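Local coordinates for protein NalP translocator (Neisseria meningitidis, PDB 1UYN) that forms the outer-membrane beta-barrel pore of an autotransporter, through which the secreted protease passenger domain is moved to the bacterial cell surface, at residues G177-D182 / G206-L211; V232-N237 / P263-V268. All coordinates share one frame; numbering follows the deposited sequence.

In the fold
Interactions 1 and 2 both join neighbouring antiparallel strands of the twelve-stranded barrel, and strands 199-219 and 224-235, adjacent in the wall, connect them. Their centres lie about 10 Å apart. Interaction 1 is partly buried: six backbone hydrogen bonds run through it, and Arg180, Asp182, Thr207 and Val209 are packed inside the barrel. Interaction 2 is a surface contact at the end of a strand pair, with a short ladder, a bridging water and a sulfate ion. Glu233 of interaction 2 forms a salt bridge with Arg180 of interaction 1, joining the two inside the barrel. The outer face of interaction 1 carries Leu179, Tyr181 and Leu208, whereas that of interaction 2 mixes Val232 and Leu267 with Arg234 and Thr265.

Interaction 1: residues G177-D182 / G206-L211; sequences GGLRYD and GTLVGL
Arg180 and Val209 lie side by side on neighbouring strands of an antiparallel beta hairpin in the transmembrane barrel wall. The ladder is regular: Gly178 with Leu211, Arg180 with Val209 and Asp182 with Thr207 are hydrogen-bonded pairs, each joined by two backbone bonds, for example Arg180 N to Val209 O at 2.9 Å. The tight side faces the barrel interior. There the Arg180 side chain starts with CG anti to the backbone N (chi1 -173°), and its guanidinium has Val209 CB over one face, with NH1 3.6 Å from Val209 CG2. Closer to the backbone, Leu211 CD1 packs on Arg180 CB at 3.9 Å. NH1 forms a salt bridge of 2.9 Å to the syn lone pair of Asp182 OD2, close to the guanidinium plane, while Glu233 takes NH2 and Arg239 is a second partner of OD2; these opposite charges probably offset one another in the buried setting. Leu29 and Lys30 of helix 12-34 also touch Arg180. The outer side, facing the membrane, is looser. Leu208 CD1 reaches Leu179 CB at 3.9 Å and Tyr181 CD1 at 4.2 Å, and the tyrosine OH comes within 3.5 Å of Gly206 CA. Back on the inner side, Thr207 OG1 meets Gly238 O in a hydrogen bond, and a water molecule donates to both Thr207 OG1, at 2.8 Å, and Asp182 O.

Interaction 2: residues V232-N237 / P263-V268; sequences VERDLN and PHTRLV. With SO4 (sulfate ion), chain C.
Glu233 and Arg266 form the hydrogen-bonded pair of this antiparallel contact. Of the two backbone bonds, Arg266 N to Glu233 O is short at 2.7 Å, whereas Glu233 N to Arg266 O is weak. Toward Asp235 the ladder gives way: Asp235 N and His264 O are 4.4 Å apart, and a water bridges them, accepting from the first and donating to the second. Among charged side chains, Glu233 and Arg266 cross obliquely on the inner face, the carboxylate and guanidinium planes 18° apart. They touch through carbon, Glu233 CB to Arg266 CG at 4.0 Å, while Glu233 OE2 and Arg266 NH1 stay 5.6 Å apart. Salt bridges from Glu233 to Lys30 and from Arg266 to Asp23 tie both strands to helix 12-34. On the outer face the Arg234 chain, extended from CG to NE, crosses Thr265 at about a right angle. Thr265 OG1 sits at the guanidinium edge, 3.0 Å from Arg234 NE, and Pro263 O lies over one guanidinium face, offset toward its rim. A sulfate ion, probably from the crystallisation liquor, accepts a hydrogen bond from Thr265 N at 3.0 Å through O3, and its O2 stands at the edge of the His264 ring. Val232 CG2 and Leu267 CD2 make an apolar contact at 4.0 Å, side by side. Here consecutive antiparallel strands of the up-and-down outer-membrane barrel meet a long, partly unmodelled and probably disordered loop.

Interaction 1: residues G177-D182 / G206-L211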
ATOM      1  N   GLY A 177      10.808  -8.806   8.387  1.00 20.80           N
ATOM      2  CA  GLY A 177      11.646  -7.636   8.186  1.00 19.80           C
ATOM      3  C   GLY A 177      12.357  -7.596   6.840  1.00 19.43           C
ATOM      4  O   GLY A 177      12.785  -8.613   6.283  1.00 18.59           O
ATOM      5  N   GLY A 178      12.501  -6.389   6.301  1.00 19.71           N
ATOM      6  CA  GLY A 178      13.245  -6.224   5.069  1.00 18.62           C
ATOM      7  C   GLY A 178      13.277  -4.829   4.508  1.00 17.77           C
ATOM      8  O   GLY A 178      13.353  -3.866   5.226  1.00 16.49           O
ATOM      9  N   LEU A 179      13.287  -4.749   3.186  1.00 17.38           N
ATOM     10  CA  LEU A 179      13.361  -3.501   2.523  1.00 16.79           C
ATOM     11  C   LEU A 179      12.320  -3.466   1.424  1.00 17.16           C
ATOM     12  O   LEU A 179      11.919  -4.492   0.927  1.00 16.65           O
ATOM     13  CB  LEU A 179      14.755  -3.342   1.950  1.00 16.83           C
ATOM     14  CG  LEU A 179      15.927  -3.468   2.910  1.00 15.47           C
ATOM     15  CD1 LEU A 179      17.166  -3.583   2.068  1.00 15.93           C
ATOM     16  CD2 LEU A 179      16.039  -2.302   3.894  1.00 15.02           C
ATOM     17  N   ARG A 180      11.879  -2.264   1.060  1.00 17.52           N
ATOM     18  CA  ARG A 180      11.063  -2.056  -0.131  1.00 17.24           C
ATOM     19  C   ARG A 180      11.673  -0.857  -0.838  1.00 17.41           C
ATOM     20  O   ARG A 180      11.926   0.129  -0.217  1.00 17.06           O
ATOM     21  CB  ARG A 180       9.630  -1.755   0.255  1.00 16.71           C
ATOM     22  CG  ARG A 180       8.664  -1.692  -0.944  1.00 18.48           C
ATOM     23  CD  ARG A 180       7.729  -0.478  -0.909  1.00 18.10           C
ATOM     24  NE  ARG A 180       6.957  -0.447   0.309  1.00 17.27           N
ATOM     25  CZ  ARG A 180       6.553   0.646   0.936  1.00 17.70           C
ATOM     26  NH1 ARG A 180       6.860   1.859   0.507  1.00 12.37           N
ATOM     27  NH2 ARG A 180       5.840   0.507   2.052  1.00 21.69           N
ATOM     28  N   TYR A 181      11.931  -0.961  -2.123  1.00 17.98           N
ATOM     29  CA  TYR A 181      12.423   0.152  -2.902  1.00 18.91           C
ATOM     30  C   TYR A 181      11.299   0.662  -3.786  1.00 18.74           C
ATOM     31  O   TYR A 181      10.765  -0.110  -4.554  1.00 19.49           O
ATOM     32  CB  TYR A 181      13.566  -0.315  -3.792  1.00 19.62           C
ATOM     33  CG  TYR A 181      14.297   0.811  -4.495  1.00 19.94           C
ATOM     34  CD1 TYR A 181      15.024   1.723  -3.769  1.00 19.75           C
ATOM     35  CD2 TYR A 181      14.274   0.939  -5.886  1.00 21.93           C
ATOM     36  CE1 TYR A 181      15.702   2.770  -4.385  1.00 21.22           C
ATOM     37  CE2 TYR A 181      14.961   1.963  -6.530  1.00 21.99           C
ATOM     38  CZ  TYR A 181      15.678   2.886  -5.753  1.00 23.02           C
ATOM     39  OH  TYR A 181      16.394   3.932  -6.314  1.00 25.32           O
ATOM     40  N   ASP A 182      10.940   1.945  -3.666  1.00 18.36           N
ATOM     41  CA  ASP A 182       9.913   2.564  -4.496  1.00 17.35           C
ATOM     42  C   ASP A 182      10.576   3.415  -5.506  1.00 17.13           C
ATOM     43  O   ASP A 182      11.268   4.357  -5.143  1.00 17.06           O
ATOM     44  CB  ASP A 182       9.032   3.506  -3.686  1.00 17.40           C
ATOM     45  CG  ASP A 182       8.247   2.814  -2.639  1.00 17.54           C
ATOM     46  OD1 ASP A 182       8.072   1.574  -2.722  1.00 15.01           O
ATOM     47  OD2 ASP A 182       7.781   3.459  -1.680  1.00 17.58           O
ATOM     48  N   GLY A 206      13.709   7.488  -6.238  1.00 15.87           N
ATOM     49  CA  GLY A 206      13.804   6.186  -5.659  1.00 15.22           C
ATOM     50  C   GLY A 206      14.026   6.223  -4.165  1.00 15.96           C
ATOM     51  O   GLY A 206      15.043   6.824  -3.723  1.00 16.04           O
ATOM     52  N   THR A 207      13.164   5.503  -3.404  1.00 15.79           N
ATOM     53  CA  THR A 207      13.230   5.474  -1.959  1.00 15.99           C
ATOM     54  C   THR A 207      13.271   4.044  -1.351  1.00 16.89           C
ATOM     55  O   THR A 207      12.374   3.220  -1.533  1.00 16.95           O
ATOM     56  CB  THR A 207      12.031   6.230  -1.403  1.00 16.53           C
ATOM     57  OG1 THR A 207      11.985   7.555  -1.933  1.00 16.49           O
ATOM     58  CG2 THR A 207      12.189   6.492   0.081  1.00 17.50           C
ATOM     59  N   LEU A 208      14.343   3.762  -0.624  1.00 16.73           N
ATOM     60  CA  LEU A 208      14.426   2.589   0.210  1.00 15.95           C
ATOM     61  C   LEU A 208      13.701   2.793   1.505  1.00 15.60           C
ATOM     62  O   LEU A 208      13.837   3.837   2.131  1.00 14.79           O
ATOM     63  CB  LEU A 208      15.876   2.291   0.539  1.00 16.35           C
ATOM     64  CG  LEU A 208      16.210   0.868   0.967  1.00 15.80           C
ATOM     65  CD1 LEU A 208      15.867  -0.144  -0.083  1.00 13.58           C
ATOM     66  CD2 LEU A 208      17.706   0.886   1.206  1.00 17.06           C
ATOM     67  N   VAL A 209      12.971   1.754   1.902  1.00 15.56           N
ATOM     68  CA  VAL A 209      12.129   1.717   3.102  1.00 15.65           C
ATOM     69  C   VAL A 209      12.517   0.494   3.914  1.00 15.75           C
ATOM     70  O   VAL A 209      12.556  -0.640   3.394  1.00 16.54           O
ATOM     71  CB  VAL A 209      10.596   1.569   2.747  1.00 15.27           C
ATOM     72  CG1 VAL A 209       9.760   1.705   4.006  1.00 15.80           C
ATOM     73  CG2 VAL A 209      10.146   2.609   1.726  1.00 14.34           C
ATOM     74  N   GLY A 210      12.784   0.698   5.185  1.00 15.68           N
ATOM     75  CA  GLY A 210      13.036  -0.411   6.088  1.00 15.47           C
ATOM     76  C   GLY A 210      11.766  -0.699   6.836  1.00 15.68           C
ATOM     77  O   GLY A 210      11.033   0.196   7.223  1.00 13.95           O
ATOM     78  N   LEU A 211      11.540  -1.983   7.054  1.00 17.68           N
ATOM     79  CA  LEU A 211      10.265  -2.560   7.515  1.00 18.81           C
ATOM     80  C   LEU A 211      10.619  -3.649   8.484  1.00 19.41           C
ATOM     81  O   LEU A 211      11.664  -4.294   8.352  1.00 19.58           O
ATOM     82  CB  LEU A 211       9.491  -3.196   6.362  1.00 18.47           C
ATOM     83  CG  LEU A 211       9.182  -2.243   5.216  1.00 21.53           C
ATOM     84  CD1 LEU A 211       9.040  -3.023   3.902  1.00 24.90           C
ATOM     85  CD2 LEU A 211       7.913  -1.420   5.487  1.00 20.68           C
TER
HETATM   86  O   HOH W   1      10.252   7.311  -4.080  1.00 38.44           O

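Interaction 2: residues V232-N237 / P263-V268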
ATOM      1  N   VAL A 232       7.054  -1.445  12.294  1.00 24.17           N
ATOM      2  CA  VAL A 232       7.880  -0.265  12.208  1.00 23.33           C
ATOM      3  C   VAL A 232       8.208  -0.074  10.723  1.00 23.25           C
ATOM      4  O   VAL A 232       8.309  -1.028   9.954  1.00 23.17           O
ATOM      5  CB  VAL A 232       9.100  -0.514  13.080  1.00 23.31           C
ATOM      6  CG1 VAL A 232      10.300   0.194  12.596  1.00 23.57           C
ATOM      7  CG2 VAL A 232       8.783  -0.141  14.524  1.00 23.56           C
ATOM      8  N   GLU A 233       8.326   1.171  10.307  1.00 23.23           N
ATOM      9  CA  GLU A 233       8.477   1.504   8.894  1.00 23.34           C
ATOM     10  C   GLU A 233       9.056   2.916   8.803  1.00 22.38           C
ATOM     11  O   GLU A 233       8.690   3.805   9.550  1.00 22.45           O
ATOM     12  CB  GLU A 233       7.127   1.373   8.219  1.00 23.62           C
ATOM     13  CG  GLU A 233       6.990   2.003   6.839  1.00 27.47           C
ATOM     14  CD  GLU A 233       5.968   1.264   5.935  1.00 33.81           C
ATOM     15  OE1 GLU A 233       5.327   0.222   6.411  1.00 35.43           O
ATOM     16  OE2 GLU A 233       5.859   1.685   4.746  1.00 28.23           O
ATOM     17  N   ARG A 234      10.010   3.113   7.922  1.00 21.64           N
ATOM     18  CA  ARG A 234      10.737   4.363   7.884  1.00 21.17           C
ATOM     19  C   ARG A 234      11.459   4.510   6.566  1.00 20.63           C
ATOM     20  O   ARG A 234      12.137   3.602   6.138  1.00 20.69           O
ATOM     21  CB  ARG A 234      11.773   4.396   8.999  1.00 21.44           C
ATOM     22  CG  ARG A 234      12.447   5.735   9.207  1.00 20.91           C
ATOM     23  CD  ARG A 234      13.484   5.650  10.248  1.00 23.66           C
ATOM     24  NE  ARG A 234      13.799   6.915  10.904  1.00 24.50           N
ATOM     25  CZ  ARG A 234      14.596   7.799  10.384  1.00 27.77           C
ATOM     26  NH1 ARG A 234      15.149   7.616   9.176  1.00 31.75           N
ATOM     27  NH2 ARG A 234      14.848   8.886  11.059  1.00 29.97           N
ATOM     28  N   ASP A 235      11.377   5.669   5.945  1.00 19.90           N
ATOM     29  CA  ASP A 235      12.157   5.854   4.742  1.00 19.84           C
ATOM     30  C   ASP A 235      13.619   5.920   5.161  1.00 19.12           C
ATOM     31  O   ASP A 235      13.966   6.466   6.200  1.00 19.40           O
ATOM     32  CB  ASP A 235      11.705   7.081   3.957  1.00 19.85           C
ATOM     33  CG  ASP A 235      10.300   6.934   3.392  1.00 19.25           C
ATOM     34  OD1 ASP A 235       9.725   5.836   3.377  1.00 21.01           O
ATOM     35  OD2 ASP A 235       9.659   7.886   2.935  1.00 24.02           O
ATOM     36  N   LEU A 236      14.465   5.260   4.400  1.00 18.72           N
ATOM     37  CA  LEU A 236      15.877   5.204   4.717  1.00 18.90           C
ATOM     38  C   LEU A 236      16.632   6.287   3.980  1.00 18.38           C
ATOM     39  O   LEU A 236      17.775   6.584   4.344  1.00 19.24           O
ATOM     40  CB  LEU A 236      16.445   3.789   4.442  1.00 19.06           C
ATOM     41  CG  LEU A 236      15.682   2.702   5.202  1.00 18.64           C
ATOM     42  CD1 LEU A 236      16.300   1.321   5.018  1.00 19.29           C
ATOM     43  CD2 LEU A 236      15.602   3.086   6.685  1.00 18.22           C
ATOM     44  N   ASN A 237      15.975   6.886   2.987  1.00 18.52           N
ATOM     45  CA  ASN A 237      16.488   8.037   2.240  1.00 18.64           C
ATOM     46  C   ASN A 237      15.407   9.020   1.905  1.00 19.47           C
ATOM     47  O   ASN A 237      14.313   8.951   2.422  1.00 20.34           O
ATOM     48  CB  ASN A 237      17.248   7.603   0.984  1.00 18.37           C
ATOM     49  CG  ASN A 237      16.357   6.990  -0.105  1.00 19.18           C
ATOM     50  OD1 ASN A 237      15.460   6.172   0.173  1.00 21.14           O
ATOM     51  ND2 ASN A 237      16.653   7.325  -1.366  1.00 15.98           N
ATOM     52  N   PRO A 263      11.661  12.546   7.096  1.00 25.74           N
ATOM     53  CA  PRO A 263      11.789  11.063   7.156  1.00 25.30           C
ATOM     54  C   PRO A 263      11.612  10.599   8.588  1.00 25.24           C
ATOM     55  O   PRO A 263      12.478  10.825   9.446  1.00 25.06           O
ATOM     56  CB  PRO A 263      13.205  10.789   6.630  1.00 24.85           C
ATOM     57  CG  PRO A 263      13.991  12.140   6.889  1.00 25.68           C
ATOM     58  CD  PRO A 263      12.954  13.244   7.288  1.00 26.09           C
ATOM     59  N   HIS A 264      10.460  10.025   8.887  1.00 25.47           N
ATOM     60  CA  HIS A 264      10.168   9.646  10.274  1.00 26.05           C
ATOM     61  C   HIS A 264       9.804   8.215  10.309  1.00 25.29           C
ATOM     62  O   HIS A 264       9.338   7.678   9.311  1.00 25.26           O
ATOM     63  CB  HIS A 264       9.041  10.497  10.885  1.00 26.60           C
ATOM     64  CG  HIS A 264       9.407  11.940  11.058  1.00 30.02           C
ATOM     65  ND1 HIS A 264       9.575  12.802   9.987  1.00 31.85           N
ATOM     66  CD2 HIS A 264       9.650  12.672  12.175  1.00 32.43           C
ATOM     67  CE1 HIS A 264       9.911  13.997  10.445  1.00 34.01           C
ATOM     68  NE2 HIS A 264       9.950  13.951  11.769  1.00 32.92           N
ATOM     69  N   THR A 265      10.065   7.595  11.457  1.00 25.44           N
ATOM     70  CA  THR A 265       9.656   6.220  11.754  1.00 25.54           C
ATOM     71  C   THR A 265       8.158   6.208  12.025  1.00 25.30           C
ATOM     72  O   THR A 265       7.716   6.948  12.878  1.00 25.16           O
ATOM     73  CB  THR A 265      10.391   5.744  13.018  1.00 25.36           C
ATOM     74  OG1 THR A 265      11.769   5.568  12.718  1.00 27.68           O
ATOM     75  CG2 THR A 265       9.992   4.353  13.456  1.00 26.36           C
ATOM     76  N   ARG A 266       7.373   5.397  11.315  1.00 25.16           N
ATOM     77  CA  ARG A 266       6.021   5.071  11.839  1.00 25.56           C
ATOM     78  C   ARG A 266       5.826   3.740  12.508  1.00 24.00           C
ATOM     79  O   ARG A 266       6.403   2.784  12.115  1.00 24.27           O
ATOM     80  CB  ARG A 266       4.914   5.200  10.818  1.00 26.23           C
ATOM     81  CG  ARG A 266       5.072   4.470   9.589  1.00 26.61           C
ATOM     82  CD  ARG A 266       4.397   5.177   8.537  1.00 30.47           C
ATOM     83  NE  ARG A 266       4.907   6.560   8.412  1.00 32.05           N
ATOM     84  CZ  ARG A 266       4.704   7.294   7.330  1.00 34.03           C
ATOM     85  NH1 ARG A 266       4.028   6.776   6.276  1.00 33.45           N
ATOM     86  NH2 ARG A 266       5.173   8.534   7.291  1.00 36.09           N
ATOM     87  N   LEU A 267       5.013   3.748  13.550  1.00 23.64           N
ATOM     88  CA  LEU A 267       4.539   2.575  14.244  1.00 23.26           C
ATOM     89  C   LEU A 267       3.200   2.244  13.624  1.00 22.25           C
ATOM     90  O   LEU A 267       2.395   3.122  13.414  1.00 21.31           O
ATOM     91  CB  LEU A 267       4.318   2.885  15.730  1.00 23.72           C
ATOM     92  CG  LEU A 267       5.481   3.579  16.471  1.00 27.01           C
ATOM     93  CD1 LEU A 267       5.283   3.632  18.013  1.00 27.58           C
ATOM     94  CD2 LEU A 267       6.840   2.915  16.139  1.00 28.73           C
ATOM     95  N   VAL A 268       2.982   0.980  13.318  1.00 21.52           N
ATOM     96  CA  VAL A 268       1.698   0.515  12.862  1.00 22.05           C
ATOM     97  C   VAL A 268       1.216  -0.592  13.761  1.00 22.14           C
ATOM     98  O   VAL A 268       1.931  -1.564  13.928  1.00 22.65           O
ATOM     99  CB  VAL A 268       1.797  -0.107  11.461  1.00 21.90           C
ATOM    100  CG1 VAL A 268       0.417  -0.602  11.013  1.00 21.63           C
ATOM    101  CG2 VAL A 268       2.403   0.883  10.480  1.00 23.11           C
TER
HETATM  102  S   SO4 C2086      11.462  10.465  14.428  1.00 73.53           S
HETATM  103  O1  SO4 C2086      12.555  10.991  13.567  1.00 70.82           O
HETATM  104  O2  SO4 C2086      10.704  11.620  14.946  1.00 71.32           O
HETATM  105  O3  SO4 C2086      10.623   9.499  13.718  1.00 71.86           O
HETATM  106  O4  SO4 C2086      11.970   9.697  15.573  1.00 72.92           O
HETATM  107  O   HOH W   2       9.463   7.124   6.729  1.00 36.47           O